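Hut operon positive regulatory protein (Bacillus subtilis, PDB 1VEA) binds regulatory sequences on mRNA in the presence of histidine, suppressing transcription termination and so switching on the hut operon for histidine utilization. Local coordinates at residues M45-V50 / E81-V86; R88-L93 / L136-F141; L102-L107 / V123-T128; G118-V123 / V143-I148. The protein carries 1 engineered substitution. All blocks are in the same frame, centred on the assembly; numbering follows the deposited sequence.

Contact 1: M45-V50 / E81-V86; sequences MDAHKV and EALHGV. With HBN (N-(2-naphthyl)histidinamide), chain C.
Leu83 reaches from the last turns of helix 70-86 into the start of helix 47-61. Its CD2 methyl rests on the backbone of Ala47, with CD2 3.6 Å from Ala47 CA, and beside Val50, where CD2 is 4.0 Å from CB. The other methyl, CD1, turns to the carbonyl of Met45. Leu83 CG stands anti to the backbone N (chi1 -171°), which carries both methyls toward helix 47-61. Met45 bends at chi3 (-81°), and its CE meets Val86 CG1 at 4.1 Å. No hydrogen bond joins the two segments.

Asp46 fixes the start of helix 47-61 as its N-cap. Its OD2 accepts from Lys49 N at 3.2 Å, with the donor above the carboxylate plane. On the other side of helix 70-86 lies the ligand N-(2-naphthyl)histidinamide. Glu81 OE2 accepts from the ligand ND1 at 2.7 Å, and the C4 end of the naphthyl group lies over one face of the His84 ring, toward its rim. Glu81 OE1 has a second partner, a salt bridge to Arg88 of the third subunit. With an alanine here, both the ligand imidazole N-H and that arginine would probably be left without their carboxylate mate. One helix thus has an apolar side that packs inside the subunit and a side whose acid links the histidine analogue to a neighbouring subunit.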
# COMPACT_ATOMS: atom_id res chain seq x y z
N MET B 45 6.89 -1.08 18.58
CA MET B 45 6.86 -0.50 17.25
C MET B 45 5.56 0.28 17.15
O MET B 45 5.30 0.98 16.18
CB MET B 45 6.88 -1.60 16.20
CG MET B 45 6.95 -1.10 14.78
SD MET B 45 7.06 -2.50 13.65
CE MET B 45 8.79 -2.87 13.78
N ASP B 46 4.74 0.14 18.20
CA ASP B 46 3.46 0.82 18.29
C ASP B 46 3.66 2.34 18.25
O ASP B 46 4.42 2.90 19.04
CB ASP B 46 2.77 0.39 19.59
CG ASP B 46 1.45 1.08 19.79
OD1 ASP B 46 0.58 0.97 18.90
OD2 ASP B 46 1.28 1.73 20.84
N ALA B 47 2.96 3.00 17.33
CA ALA B 47 3.05 4.45 17.18
C ALA B 47 2.96 5.17 18.51
O ALA B 47 3.86 5.92 18.88
CB ALA B 47 1.95 4.94 16.24
N HIS B 48 1.87 4.95 19.23
CA HIS B 48 1.67 5.58 20.53
C HIS B 48 2.90 5.40 21.42
O HIS B 48 3.45 6.37 21.93
CB HIS B 48 0.46 4.97 21.23
CG HIS B 48 0.13 5.62 22.54
ND1 HIS B 48 -0.24 6.94 22.64
CD2 HIS B 48 0.10 5.13 23.80
CE1 HIS B 48 -0.48 7.24 23.91
NE2 HIS B 48 -0.28 6.15 24.63
N LYS B 49 3.31 4.15 21.58
CA LYS B 49 4.46 3.82 22.41
C LYS B 49 5.73 4.53 21.96
O LYS B 49 6.50 5.01 22.79
CB LYS B 49 4.67 2.31 22.41
N VAL B 50 5.96 4.61 20.65
CA VAL B 50 7.17 5.25 20.14
C VAL B 50 7.19 6.77 20.22
O VAL B 50 8.20 7.35 20.62
CB VAL B 50 7.47 4.82 18.69
CG1 VAL B 50 8.77 5.44 18.23
CG2 VAL B 50 7.59 3.31 18.61
N GLU B 81 7.27 10.00 10.20
CA GLU B 81 7.89 9.70 8.92
C GLU B 81 8.92 8.60 9.15
O GLU B 81 8.98 7.63 8.39
CB GLU B 81 8.58 10.94 8.34
CG GLU B 81 9.57 10.58 7.25
CD GLU B 81 9.60 11.57 6.11
OE1 GLU B 81 9.15 12.73 6.30
OE2 GLU B 81 10.09 11.17 5.02
N ALA B 82 9.72 8.76 10.20
CA ALA B 82 10.75 7.79 10.53
C ALA B 82 10.14 6.45 10.90
O ALA B 82 10.70 5.40 10.60
CB ALA B 82 11.60 8.30 11.66
N LEU B 83 8.97 6.49 11.53
CA LEU B 83 8.28 5.27 11.93
C LEU B 83 7.59 4.67 10.72
O LEU B 83 7.57 3.45 10.52
CB LEU B 83 7.25 5.57 13.02
CG LEU B 83 6.57 4.39 13.72
CD1 LEU B 83 7.57 3.31 14.06
CD2 LEU B 83 5.93 4.90 14.99
N HIS B 84 7.00 5.55 9.91
CA HIS B 84 6.31 5.13 8.70
C HIS B 84 7.26 4.33 7.85
O HIS B 84 6.83 3.57 6.99
CB HIS B 84 5.84 6.35 7.91
CG HIS B 84 4.38 6.63 8.08
ND1 HIS B 84 3.91 7.69 8.83
CD2 HIS B 84 3.29 5.97 7.63
CE1 HIS B 84 2.59 7.66 8.85
NE2 HIS B 84 2.19 6.62 8.13
N GLY B 85 8.55 4.51 8.10
CA GLY B 85 9.57 3.79 7.36
C GLY B 85 9.97 2.53 8.08
O GLY B 85 10.21 1.50 7.45
N VAL B 86 10.08 2.60 9.40
CA VAL B 86 10.42 1.41 10.13
C VAL B 86 9.33 0.36 9.82
O VAL B 86 9.66 -0.78 9.52
CB VAL B 86 10.51 1.70 11.64
CG1 VAL B 86 10.76 0.42 12.41
CG2 VAL B 86 11.66 2.69 11.89
C1 HBN C . 5.65 10.61 4.83
C2 HBN C . 4.25 10.75 4.70
C3 HBN C . 3.43 9.60 4.52
C4 HBN C . 4.00 8.30 4.46
C4A HBN C . 5.41 8.13 4.58
C8A HBN C . 6.25 9.33 4.77
C8 HBN C . 7.62 9.17 4.89
C7 HBN C . 8.25 7.89 4.84
C6 HBN C . 7.44 6.72 4.66
C5 HBN C . 6.03 6.84 4.53
N1 HBN C . 9.52 7.80 4.97
N HBN C . 13.04 6.55 5.41
CA HBN C . 11.91 7.45 5.46
C HBN C . 10.48 6.99 5.68
O HBN C . 10.23 6.07 6.43
CB HBN C . 12.02 8.79 5.33
CG HBN C . 13.11 9.78 5.13
ND1 HBN C . 12.82 11.11 4.89
CD2 HBN C . 14.48 9.55 5.18
CE1 HBN C . 14.09 11.58 4.80
NE2 HBN C . 15.15 10.73 4.96

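Contact 2: R88-L93 / L136-F141; sequences RGEMLL and LEHETF
Met91 lays its terminal methyl CE against Thr140 CG2, 3.3 Å away. The two side chains slide past each other in opposite directions. Bends at chi2 (72°) and chi3 fold the methionine chain back, and its CG is also 4.1 Å from the same methyl. Arg88 comes to the strand from the other end of segment 88-93. Its chain bends at chi2 and chi3, and NH2 lies 3.7 Å from both Thr140 CG2 and Phe141 CB. The guanidinium turns an edge to the backbone between these two residues. NH2 is modelled implausibly near Phe141 N, so its exact place is doubtful and no hydrogen bond is assigned between the segments.

The strand belongs to 137-147, an outermost strand of the chain's four-stranded antiparallel sheet. Residues 90-93, after helix 70-86, form a short, weakly bonded helix beside this strand. Thr140 is held in the sheet by backbone hydrogen bonding with Gly127, to which OG1 adds a weak bond.

Further along, Glu90 approaches His138 over one face of the imidazole, with OE1 4.5 Å from CE1. This is a loose approach, not a bond. Glu139 sends its carboxylate away from segment 88-93: OE1 meets Tyr126 OH and also accepts from Arg11 N, and OE2 from Gly10 N, both of the third subunit. The side chain of Phe141 is about 5 Å from a bound histidinamide. Arg88 NE is held by the carbonyl of Gly85, which probably helps fix the direction of the guanidinium, and NH1 has a weak bond to Val143 O of the third subunit.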
# COMPACT_ATOMS: atom_id res chain seq x y z
N ARG B 88 7.93 -0.63 7.38
CA ARG B 88 8.01 -0.63 5.92
C ARG B 88 6.75 -1.14 5.25
O ARG B 88 5.85 -0.36 4.94
CB ARG B 88 9.21 -1.45 5.46
CG ARG B 88 10.01 -0.77 4.36
CD ARG B 88 11.49 -1.00 4.52
NE ARG B 88 11.93 -0.73 5.89
CZ ARG B 88 13.19 -0.78 6.30
NH1 ARG B 88 14.15 -1.08 5.43
NH2 ARG B 88 13.49 -0.53 7.56
N GLY B 89 6.70 -2.45 5.04
CA GLY B 89 5.56 -3.07 4.40
C GLY B 89 5.50 -4.53 4.82
O GLY B 89 4.46 -5.03 5.24
N GLU B 90 6.64 -5.22 4.69
CA GLU B 90 6.72 -6.62 5.09
C GLU B 90 6.60 -6.60 6.62
O GLU B 90 6.57 -7.65 7.27
CB GLU B 90 8.06 -7.23 4.66
CG GLU B 90 8.28 -8.66 5.14
CD GLU B 90 9.54 -9.30 4.57
OE1 GLU B 90 10.61 -8.65 4.58
OE2 GLU B 90 9.46 -10.46 4.12
N MET B 91 6.53 -5.38 7.15
CA MET B 91 6.37 -5.16 8.58
C MET B 91 4.91 -4.79 8.82
O MET B 91 4.55 -4.24 9.87
CB MET B 91 7.29 -4.02 9.05
CG MET B 91 8.73 -4.45 9.38
SD MET B 91 9.76 -4.85 7.95
CE MET B 91 10.60 -3.28 7.66
N LEU B 92 4.07 -5.09 7.83
CA LEU B 92 2.64 -4.83 7.93
C LEU B 92 1.98 -6.19 8.08
O LEU B 92 0.84 -6.32 8.55
CB LEU B 92 2.14 -4.12 6.66
CG LEU B 92 2.63 -2.68 6.40
CD1 LEU B 92 2.10 -2.20 5.05
CD2 LEU B 92 2.17 -1.76 7.52
N LEU B 93 2.72 -7.22 7.68
CA LEU B 93 2.30 -8.61 7.76
C LEU B 93 2.82 -9.12 9.10
O LEU B 93 2.17 -9.89 9.81
CB LEU B 93 2.91 -9.40 6.60
CG LEU B 93 2.20 -10.71 6.27
CD1 LEU B 93 0.75 -10.38 5.90
CD2 LEU B 93 2.88 -11.44 5.12
N LEU B 136 16.34 -15.69 12.81
CA LEU B 136 16.03 -14.82 11.69
C LEU B 136 15.40 -13.54 12.21
O LEU B 136 14.37 -13.58 12.89
CB LEU B 136 15.08 -15.49 10.71
CG LEU B 136 14.75 -14.65 9.47
CD1 LEU B 136 16.00 -14.43 8.64
CD2 LEU B 136 13.68 -15.35 8.65
N GLU B 137 16.02 -12.42 11.90
CA GLU B 137 15.53 -11.12 12.32
C GLU B 137 15.68 -10.15 11.17
O GLU B 137 16.66 -10.20 10.42
CB GLU B 137 16.32 -10.61 13.51
CG GLU B 137 16.81 -11.67 14.45
CD GLU B 137 18.27 -11.49 14.78
OE1 GLU B 137 18.64 -10.36 15.17
OE2 GLU B 137 19.03 -12.48 14.63
N HIS B 138 14.71 -9.26 11.03
CA HIS B 138 14.74 -8.28 9.96
C HIS B 138 15.20 -6.94 10.48
O HIS B 138 14.90 -6.58 11.62
CB HIS B 138 13.35 -8.18 9.32
CG HIS B 138 12.90 -9.45 8.69
ND1 HIS B 138 13.65 -10.11 7.73
CD2 HIS B 138 11.79 -10.20 8.88
CE1 HIS B 138 13.01 -11.21 7.36
NE2 HIS B 138 11.88 -11.29 8.04
N GLU B 139 15.96 -6.23 9.66
CA GLU B 139 16.46 -4.92 10.06
C GLU B 139 15.48 -3.84 9.61
O GLU B 139 14.97 -3.88 8.50
CB GLU B 139 17.83 -4.64 9.44
CG GLU B 139 18.94 -5.54 9.91
CD GLU B 139 20.27 -5.19 9.27
OE1 GLU B 139 20.78 -4.07 9.50
OE2 GLU B 139 20.82 -6.03 8.52
N THR B 140 15.23 -2.89 10.50
CA THR B 140 14.33 -1.79 10.19
C THR B 140 15.08 -0.48 10.23
O THR B 140 16.08 -0.34 10.93
CB THR B 140 13.18 -1.71 11.17
OG1 THR B 140 13.48 -2.49 12.34
CG2 THR B 140 11.91 -2.19 10.52
N PHE B 141 14.56 0.49 9.50
CA PHE B 141 15.22 1.77 9.40
C PHE B 141 14.28 2.86 8.91
O PHE B 141 13.58 2.69 7.91
CB PHE B 141 16.38 1.60 8.44
CG PHE B 141 17.13 2.85 8.16
CD1 PHE B 141 18.09 3.32 9.05
CD2 PHE B 141 16.89 3.56 6.98
CE1 PHE B 141 18.81 4.47 8.77
CE2 PHE B 141 17.61 4.72 6.68
CZ PHE B 141 18.57 5.17 7.58

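Contact 3: L102-L107 / V123-T128; sequences LRFAVL and VSLYGT
The Tyr126 ring receives Arg103 at its edge, near the ring plane, with NH2 3.5 Å from CD2. These residues lie on strands 100-109 and 120-130, the two central strands of the sheet, which form an antiparallel beta hairpin. The guanidinium and ring planes are turned 53° apart, so the two groups do not stack. Arg103 CG is anti to its backbone N (chi1 179°), as is Tyr126 CG, and both chains rise from the same face of the sheet. Beyond the ring, Tyr126 OH, besides its bond to Glu139, is hydrogen-bonded to Arg8 NH1 of the third subunit. A second flat group, the Phe104 ring, stands on the opposite face, where Leu125 CD2 comes obliquely to it and touches Phe104 CB at 3.4 Å.

Arg103 with Tyr126 and Ala105 with Ser124 are hydrogen-bonded pairs; Phe104 with Leu125 and Val106 with Val123 are non-hydrogen-bonded ones. Helix 9-18 packs on the face of Ser124 and Tyr126. Helices 47-61 and 70-86 pack on the face of Phe104, Val123 and Leu125, so helices pack on both faces of the hairpin. Val106 and Val123 lie side by side and point the same way, CG1 to CG2 at 3.8 Å. Ser124 OG is bonded to Ser13 OG. Arg103 N donates to Tyr126 O at 2.7 Å, and Tyr126 N returns a bond to Arg103 O at 2.8 Å, nearly straight at 173°.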
# COMPACT_ATOMS: atom_id res chain seq x y z
N LEU B 102 13.76 -1.21 18.86
CA LEU B 102 14.16 -0.01 18.16
C LEU B 102 15.06 0.89 18.98
O LEU B 102 14.84 1.09 20.18
CB LEU B 102 12.94 0.81 17.73
CG LEU B 102 11.95 0.17 16.78
CD1 LEU B 102 10.99 1.24 16.31
CD2 LEU B 102 12.66 -0.46 15.60
N ARG B 103 16.09 1.42 18.33
CA ARG B 103 17.02 2.35 18.95
C ARG B 103 16.89 3.61 18.12
O ARG B 103 16.65 3.53 16.91
CB ARG B 103 18.45 1.81 18.90
CG ARG B 103 19.50 2.75 19.51
CD ARG B 103 20.72 1.96 20.00
NE ARG B 103 21.11 0.93 19.05
CZ ARG B 103 21.59 1.16 17.83
NH1 ARG B 103 21.75 2.41 17.42
NH2 ARG B 103 21.88 0.15 17.02
N PHE B 104 17.04 4.76 18.74
CA PHE B 104 16.88 6.00 18.00
C PHE B 104 17.91 7.06 18.32
O PHE B 104 18.80 6.86 19.16
CB PHE B 104 15.48 6.57 18.25
CG PHE B 104 15.25 7.04 19.65
CD1 PHE B 104 15.80 8.24 20.10
CD2 PHE B 104 14.45 6.30 20.52
CE1 PHE B 104 15.55 8.69 21.39
CE2 PHE B 104 14.19 6.76 21.81
CZ PHE B 104 14.74 7.95 22.25
N ALA B 105 17.76 8.19 17.65
CA ALA B 105 18.64 9.33 17.80
C ALA B 105 17.83 10.50 17.33
O ALA B 105 17.07 10.40 16.38
CB ALA B 105 19.88 9.16 16.93
N VAL B 106 17.98 11.63 17.99
CA VAL B 106 17.24 12.82 17.63
C VAL B 106 18.25 13.94 17.63
O VAL B 106 19.04 14.04 18.55
CB VAL B 106 16.16 13.13 18.66
CG1 VAL B 106 15.24 14.22 18.13
CG2 VAL B 106 15.40 11.86 19.00
N LEU B 107 18.24 14.75 16.58
CA LEU B 107 19.16 15.87 16.45
C LEU B 107 18.30 17.09 16.20
O LEU B 107 17.33 17.03 15.46
CB LEU B 107 20.12 15.66 15.28
CG LEU B 107 21.62 15.83 15.57
CD1 LEU B 107 22.08 14.72 16.52
CD2 LEU B 107 22.43 15.75 14.28
N VAL B 123 14.95 12.62 13.24
CA VAL B 123 14.63 11.48 14.08
C VAL B 123 14.87 10.26 13.24
O VAL B 123 14.14 10.02 12.27
CB VAL B 123 13.15 11.50 14.51
CG1 VAL B 123 12.76 10.14 15.05
CG2 VAL B 123 12.93 12.58 15.56
N SER B 124 15.89 9.49 13.59
CA SER B 124 16.22 8.27 12.86
C SER B 124 16.04 7.06 13.76
O SER B 124 16.37 7.10 14.94
CB SER B 124 17.67 8.34 12.37
OG SER B 124 18.54 8.63 13.44
N LEU B 125 15.51 5.98 13.21
CA LEU B 125 15.27 4.78 13.99
C LEU B 125 15.93 3.55 13.38
O LEU B 125 15.92 3.35 12.16
CB LEU B 125 13.76 4.54 14.09
CG LEU B 125 13.00 5.77 14.58
CD1 LEU B 125 11.58 5.78 14.03
CD2 LEU B 125 13.01 5.78 16.09
N TYR B 126 16.52 2.73 14.23
CA TYR B 126 17.14 1.51 13.76
C TYR B 126 16.88 0.43 14.77
O TYR B 126 17.14 0.62 15.96
CB TYR B 126 18.64 1.66 13.60
CG TYR B 126 19.28 0.36 13.17
CD1 TYR B 126 19.05 -0.17 11.90
CD2 TYR B 126 20.12 -0.33 14.04
CE1 TYR B 126 19.65 -1.36 11.50
CE2 TYR B 126 20.72 -1.51 13.65
CZ TYR B 126 20.48 -2.03 12.39
OH TYR B 126 21.10 -3.20 12.03
N GLY B 127 16.38 -0.70 14.32
CA GLY B 127 16.13 -1.77 15.26
C GLY B 127 15.98 -3.09 14.56
O GLY B 127 16.30 -3.22 13.37
N THR B 128 15.49 -4.07 15.29
CA THR B 128 15.31 -5.39 14.73
C THR B 128 13.90 -5.89 15.04
O THR B 128 13.33 -5.53 16.07
CB THR B 128 16.35 -6.35 15.31
OG1 THR B 128 17.65 -5.98 14.84
CG2 THR B 128 16.06 -7.77 14.87

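Contact 4: G118-V123 / V143-I148; sequences GDWIAV and VGINHI. With HBN (N-(2-naphthyl)histidinamide), chain C.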
# COMPACT_ATOMS: atom_id res chain seq x y z
N GLY B 118 15.54 28.89 10.20
CA GLY B 118 15.05 28.42 11.49
C GLY B 118 15.85 27.23 12.00
O GLY B 118 17.07 27.16 11.84
N ASP B 119 15.15 26.29 12.63
CA ASP B 119 15.78 25.10 13.17
C ASP B 119 15.13 23.84 12.63
O ASP B 119 13.91 23.78 12.48
CB ASP B 119 15.71 25.10 14.70
CG ASP B 119 17.02 25.51 15.35
OD1 ASP B 119 17.93 25.98 14.62
OD2 ASP B 119 17.15 25.38 16.58
N TRP B 120 15.94 22.84 12.35
CA TRP B 120 15.44 21.58 11.85
C TRP B 120 15.51 20.56 12.97
O TRP B 120 15.93 20.87 14.08
CB TRP B 120 16.27 21.11 10.67
CG TRP B 120 15.73 21.52 9.33
CD1 TRP B 120 14.99 20.75 8.48
CD2 TRP B 120 15.92 22.78 8.68
NE1 TRP B 120 14.71 21.46 7.33
CE2 TRP B 120 15.27 22.70 7.43
CE3 TRP B 120 16.57 23.97 9.04
CZ2 TRP B 120 15.25 23.77 6.52
CZ3 TRP B 120 16.56 25.03 8.14
CH2 TRP B 120 15.90 24.93 6.89
N ILE B 121 15.11 19.34 12.66
CA ILE B 121 15.13 18.29 13.65
C ILE B 121 15.00 16.94 12.96
O ILE B 121 14.08 16.72 12.17
CB ILE B 121 13.98 18.49 14.66
CG1 ILE B 121 13.95 17.35 15.66
CG2 ILE B 121 12.65 18.56 13.94
CD1 ILE B 121 12.99 17.61 16.79
N ALA B 122 15.94 16.04 13.23
CA ALA B 122 15.92 14.73 12.62
C ALA B 122 15.67 13.64 13.66
O ALA B 122 16.12 13.73 14.80
CB ALA B 122 17.22 14.47 11.87
N VAL B 123 14.95 12.62 13.24
CA VAL B 123 14.63 11.48 14.08
C VAL B 123 14.87 10.26 13.24
O VAL B 123 14.14 10.02 12.27
CB VAL B 123 13.15 11.50 14.51
CG1 VAL B 123 12.76 10.14 15.05
CG2 VAL B 123 12.93 12.58 15.56
N VAL B 143 13.79 7.44 8.86
CA VAL B 143 14.29 8.76 9.23
C VAL B 143 13.21 9.80 8.95
O VAL B 143 12.45 9.67 8.00
CB VAL B 143 15.56 9.13 8.43
CG1 VAL B 143 16.04 10.52 8.84
CG2 VAL B 143 16.65 8.09 8.66
N GLY B 144 13.12 10.81 9.80
CA GLY B 144 12.13 11.85 9.61
C GLY B 144 12.73 13.21 9.89
O GLY B 144 13.14 13.50 11.01
N ILE B 145 12.83 14.03 8.86
CA ILE B 145 13.39 15.35 9.03
C ILE B 145 12.23 16.32 8.96
O ILE B 145 11.35 16.17 8.12
CB ILE B 145 14.43 15.67 7.93
CG1 ILE B 145 15.63 14.72 8.06
CG2 ILE B 145 14.89 17.11 8.05
CD1 ILE B 145 16.71 14.93 7.01
N ASN B 146 12.23 17.30 9.85
CA ASN B 146 11.17 18.30 9.90
C ASN B 146 11.76 19.65 10.29
O ASN B 146 12.86 19.73 10.83
CB ASN B 146 10.11 17.88 10.92
CG ASN B 146 8.80 18.64 10.76
OD1 ASN B 146 8.74 19.86 10.95
ND2 ASN B 146 7.75 17.92 10.40
N HIS B 147 11.02 20.71 10.02
CA HIS B 147 11.45 22.05 10.33
C HIS B 147 10.67 22.53 11.55
O HIS B 147 9.44 22.51 11.54
CB HIS B 147 11.19 22.96 9.13
CG HIS B 147 11.84 24.30 9.22
ND1 HIS B 147 11.45 25.25 10.14
CD2 HIS B 147 12.87 24.84 8.53
CE1 HIS B 147 12.20 26.32 10.00
NE2 HIS B 147 13.08 26.10 9.04
N ILE B 148 11.38 22.93 12.60
CA ILE B 148 10.72 23.39 13.82
C ILE B 148 9.80 24.54 13.46
O ILE B 148 10.07 25.20 12.43
CB ILE B 148 11.75 23.86 14.89
CG1 ILE B 148 12.60 22.67 15.36
CG2 ILE B 148 11.03 24.49 16.07
CD1 ILE B 148 11.83 21.58 16.09
OXT ILE B 148 8.82 24.78 14.19
C1 HBN C . 5.65 10.61 4.83
C2 HBN C . 4.25 10.75 4.70
C3 HBN C . 3.43 9.60 4.52
C4 HBN C . 4.00 8.30 4.46
C4A HBN C . 5.41 8.13 4.58
C8A HBN C . 6.25 9.33 4.77
C8 HBN C . 7.62 9.17 4.89
C7 HBN C . 8.25 7.89 4.84
C6 HBN C . 7.44 6.72 4.66
C5 HBN C . 6.03 6.84 4.53
N1 HBN C . 9.52 7.80 4.97
N HBN C . 13.04 6.55 5.41
CA HBN C . 11.91 7.45 5.46
C HBN C . 10.48 6.99 5.68
O HBN C . 10.23 6.07 6.43
CB HBN C . 12.02 8.79 5.33
CG HBN C . 13.11 9.78 5.13
ND1 HBN C . 12.82 11.11 4.89
CD2 HBN C . 14.48 9.55 5.18
CE1 HBN C . 14.09 11.58 4.80
NE2 HBN C . 15.15 10.73 4.96
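His147 points the edge of its imidazole at a face of the Trp120 indole. This is a T-shaped pair, with the imidazole and six-membered ring centroids 4.2 Å apart and the planes at 67°. His147 CD2 does the touching, 3.3 Å from Trp120 CZ2 and offset toward the rim of the indole. His147 CG lies anti to the backbone N (chi1 -169°), which swings the ring across to the other strand. Its rotation is fixed by ND1, which donates to Ile148 O at 2.7 Å, and Asp119 O lies over one face of the imidazole. At its own edge the indole meets Ile145, CD1 to CG2 at 3.7 Å. Were the indole lost to an alanine, the His147 edge would probably lack its aromatic face and a gap would probably open beside Ile145.

On the face opposite Trp120, Ile121 is crossed by Ile148 at about a right angle, with CG2 3.8 Å from CD1. Asn146 N donates to Ile121 O at 3.0 Å. Ile148 N donates to Asp119 O at 2.7 Å, and the terminal carboxylate pairs with Arg70. At the far end Val143 CB lies 3.5 Å from CD2 of the bound histidinamide.

Helix 9-18 packs over Trp120 and Ala122, and helix 70-86 over Ile121. Strands 120-130 and 137-147 make an antiparallel beta hairpin, closing the sheet at the C-terminus, one end at the ligand site.

How the contacts relate
Contact 1 comes first along the chain and closes before the others open. It joins helices 47-61 and 70-86, which pack on one face of the four-stranded sheet, about 10 Å from contact 3 between centres. Contact 3 is nested inside the loop closed by contact 2, and contact 4 crosses both. Contacts 3 and 4 share Val123 on strand 120-130, centres about 14 Å apart. Contacts 2 and 4 both use strand 137-147 but lie on opposite sides of the chain's centre, centres about 24 Å apart. Contacts 1 and 4 touch the ligand, and all four reach the third subunit, contact 1 through Glu81. This is consistent with a sheet tying the histidine-analogue site to the subunit interfaces.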